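Local coordinates for protein tRNA (cytidine-2'-O-)-methyltransferase TrmJ (Sulfolobus acidocaldarius, PDB 4CNG) that catalyses the 2'-O-methylation of cytidine 32 in tRNA, using S-adenosyl-L-methionine as methyl donor and acting as a homodimer, at residues K110-P114 / D146-P152. The protein carries 1 engineered substitution. Residues are numbered along the deposited sequence; the frame is centred on the assembly and turned at random.
Sequences KSIRP and DFLLFIP. With SAH (S-adenosyl-L-homocysteine), chain C.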
loop_
_atom_site.group_PDB
_atom_site.type_symbol
_atom_site.label_atom_id
_atom_site.label_comp_id
_atom_site.label_asym_id
_atom_site.label_seq_id
_atom_site.Cartn_x
_atom_site.Cartn_y
_atom_site.Cartn_z
ATOM N N LYS A 110 3.764 8.061 23.009
ATOM C CA LYS A 110 2.822 8.286 21.889
ATOM C C LYS A 110 2.695 7.145 20.901
ATOM O O LYS A 110 1.891 7.217 19.988
ATOM C CB LYS A 110 3.260 9.526 21.060
ATOM C CG LYS A 110 3.035 10.858 21.692
ATOM C CD LYS A 110 3.373 11.987 20.755
ATOM C CE LYS A 110 3.018 13.236 21.492
ATOM N NZ LYS A 110 3.260 14.300 20.557
ATOM N N SER A 111 3.539 6.147 21.032
ATOM C CA SER A 111 3.659 5.163 19.977
ATOM C C SER A 111 2.487 4.175 19.991
ATOM O O SER A 111 2.143 3.612 21.026
ATOM C CB SER A 111 4.966 4.414 20.131
ATOM O OG SER A 111 4.932 3.651 21.324
ATOM N N ILE A 112 1.947 3.902 18.811
ATOM C CA ILE A 112 0.858 2.943 18.669
ATOM C C ILE A 112 1.031 2.097 17.412
ATOM O O ILE A 112 1.924 2.345 16.603
ATOM C CB ILE A 112 -0.511 3.646 18.620
ATOM C CG1 ILE A 112 -0.621 4.510 17.361
ATOM C CG2 ILE A 112 -0.726 4.486 19.872
ATOM C CD1 ILE A 112 -2.020 5.018 17.090
ATOM N N ARG A 113 0.291 0.998 17.436
ATOM C CA ARG A 113 0.202 0.109 16.283
ATOM C C ARG A 113 -1.222 0.049 15.741
ATOM O O ARG A 113 -2.148 0.595 16.341
ATOM C CB ARG A 113 0.685 -1.296 16.650
ATOM C CG ARG A 113 2.065 -1.331 17.286
ATOM C CD ARG A 113 3.145 -0.956 16.283
ATOM N NE ARG A 113 4.482 -1.024 16.867
ATOM C CZ ARG A 113 5.076 -0.016 17.491
ATOM N NH1 ARG A 113 4.453 1.146 17.617
ATOM N NH2 ARG A 113 6.294 -0.171 17.992
ATOM N N PRO A 114 -1.381 -0.578 14.580
ATOM C CA PRO A 114 -2.703 -0.522 13.945
ATOM C C PRO A 114 -3.769 -1.200 14.799
ATOM O O PRO A 114 -4.930 -0.791 14.776
ATOM C CB PRO A 114 -2.495 -1.301 12.646
ATOM C CG PRO A 114 -1.048 -1.124 12.336
ATOM C CD PRO A 114 -0.347 -1.087 13.663
ATOM N N ASP A 146 -1.149 13.662 18.517
ATOM C CA ASP A 146 -1.495 12.909 19.716
ATOM C C ASP A 146 -0.819 11.536 19.801
ATOM O O ASP A 146 -0.450 11.103 20.886
ATOM C CB ASP A 146 -3.000 12.730 19.795
ATOM C CG ASP A 146 -3.716 14.056 19.891
ATOM O OD1 ASP A 146 -3.481 14.738 20.902
ATOM O OD2 ASP A 146 -4.533 14.401 19.013
ATOM N N PHE A 147 -0.703 10.864 18.670
ATOM C CA PHE A 147 -0.146 9.525 18.609
ATOM C C PHE A 147 0.790 9.413 17.403
ATOM O O PHE A 147 0.678 10.202 16.471
ATOM C CB PHE A 147 -1.263 8.473 18.472
ATOM C CG PHE A 147 -2.167 8.361 19.684
ATOM C CD1 PHE A 147 -1.704 7.795 20.847
ATOM C CD2 PHE A 147 -3.472 8.772 19.633
ATOM C CE1 PHE A 147 -2.534 7.641 21.935
ATOM C CE2 PHE A 147 -4.309 8.640 20.737
ATOM C CZ PHE A 147 -3.844 8.031 21.857
ATOM N N LEU A 148 1.685 8.436 17.454
ATOM C CA LEU A 148 2.622 8.165 16.378
ATOM C C LEU A 148 2.481 6.667 16.018
ATOM O O LEU A 148 2.878 5.789 16.787
ATOM C CB LEU A 148 4.045 8.458 16.810
ATOM C CG LEU A 148 5.093 8.335 15.721
ATOM C CD1 LEU A 148 4.832 9.292 14.582
ATOM C CD2 LEU A 148 6.495 8.489 16.288
ATOM N N LEU A 149 1.913 6.418 14.863
ATOM C CA LEU A 149 1.610 5.070 14.375
ATOM C C LEU A 149 2.751 4.534 13.537
ATOM O O LEU A 149 3.193 5.170 12.599
ATOM C CB LEU A 149 0.343 5.131 13.529
ATOM C CG LEU A 149 -0.083 3.842 12.803
ATOM C CD1 LEU A 149 -0.462 2.757 13.746
ATOM C CD2 LEU A 149 -1.190 4.169 11.831
ATOM N N PHE A 150 3.212 3.358 13.925
ATOM C CA PHE A 150 4.135 2.511 13.141
ATOM C C PHE A 150 3.369 1.371 12.505
ATOM O O PHE A 150 2.649 0.671 13.214
ATOM C CB PHE A 150 5.226 1.936 14.068
ATOM C CG PHE A 150 6.192 0.989 13.380
ATOM C CD1 PHE A 150 6.998 1.455 12.361
ATOM C CD2 PHE A 150 6.290 -0.372 13.717
ATOM C CE1 PHE A 150 7.839 0.620 11.651
ATOM C CE2 PHE A 150 7.214 -1.213 13.050
ATOM C CZ PHE A 150 7.978 -0.697 12.025
ATOM N N ILE A 151 3.539 1.188 11.202
ATOM C CA ILE A 151 3.012 0.007 10.515
ATOM C C ILE A 151 4.087 -1.067 10.557
ATOM O O ILE A 151 5.183 -0.879 10.030
ATOM C CB ILE A 151 2.743 0.355 9.045
ATOM C CG1 ILE A 151 1.733 1.511 8.907
ATOM C CG2 ILE A 151 2.280 -0.907 8.312
ATOM C CD1 ILE A 151 1.747 2.207 7.559
ATOM N N PRO A 152 3.749 -2.214 11.182
ATOM C CA PRO A 152 4.757 -3.255 11.302
ATOM C C PRO A 152 5.269 -3.743 9.944
ATOM O O PRO A 152 4.495 -3.964 9.044
ATOM C CB PRO A 152 4.012 -4.362 12.059
ATOM C CG PRO A 152 3.043 -3.630 12.910
ATOM C CD PRO A 152 2.588 -2.485 12.042
HETATM N N SAH C . 13.589 8.844 5.346
HETATM C CA SAH C . 12.212 9.240 5.743
HETATM C CB SAH C . 11.252 8.216 5.159
HETATM C CG SAH C . 9.811 8.738 5.022
HETATM S SD SAH C . 8.730 7.510 4.300
HETATM C C SAH C . 12.159 9.318 7.241
HETATM O O SAH C . 13.106 8.929 7.926
HETATM O OXT SAH C . 11.260 9.899 7.815
HETATM C "C5'" SAH C . 7.354 8.592 3.907
HETATM C "C4'" SAH C . 6.152 8.508 4.838
HETATM O "O4'" SAH C . 5.568 7.199 4.731
HETATM C "C3'" SAH C . 6.437 8.659 6.290
HETATM O "O3'" SAH C . 6.583 10.050 6.616
HETATM C "C2'" SAH C . 5.250 8.004 6.940
HETATM O "O2'" SAH C . 4.120 8.866 6.876
HETATM C "C1'" SAH C . 5.019 6.814 6.000
HETATM N N9 SAH C . 5.712 5.559 6.422
HETATM C C8 SAH C . 6.600 4.830 5.689
HETATM N N7 SAH C . 6.842 3.644 6.312
HETATM C C5 SAH C . 6.065 3.628 7.422
HETATM C C6 SAH C . 5.792 2.676 8.424
HETATM N N6 SAH C . 6.407 1.476 8.461
HETATM N N1 SAH C . 4.933 2.984 9.365
HETATM C C2 SAH C . 4.303 4.168 9.327
HETATM N N3 SAH C . 4.452 5.122 8.419
HETATM C C4 SAH C . 5.308 4.833 7.462
#
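Ser111 and Ile112 pair in parallel with Leu148 and Leu149, adding one of the two outermost strands of this chain's sheet to strand 147-149. Three backbone bonds define the ladder: Leu148 N to Lys110 O (2.8 Å), Ile112 N to Leu148 O (2.9 Å) and Phe150 N to Ile112 O (3.1 Å). Less certainly, since Arg113 has two modelled conformers, NH1 in one of them also donates to Ile112 O, from the opposite face of the carbonyl plane to Phe150 N. There the bend at chi2 (-69°) sets the rim of one guanidinium face over Phe150 CB, and Arg113 NE meets the Phe150 ring edge 3.7 Å from CD2, the planes 78° apart.

Apolar packing occupies the face bearing Ile112 and Leu149. Ile112 CG2 lies 3.6 Å from Phe147 CD1, and CD1 of the isoleucine abuts Phe147 CB; helix 117-121 adds Leu117 and Leu120. Replacing Ile112 by an alanine removes CG2 and CD1 and is likely to give the Phe147 ring, then confined by Leu93 and Leu120, more room to turn. Pro114 CD and Pro152 CD come within 3.6 Å, near Tyr171 and Trp174 of the second subunit.

Ile151 N donates to SAH N1 (2.9 Å), and its O accepts from N6. With Phe150 N turned to Ile112 and Ile151 N to adenine, the edge pairing runs into the cofactor pocket of this SPOUT methyltransferase.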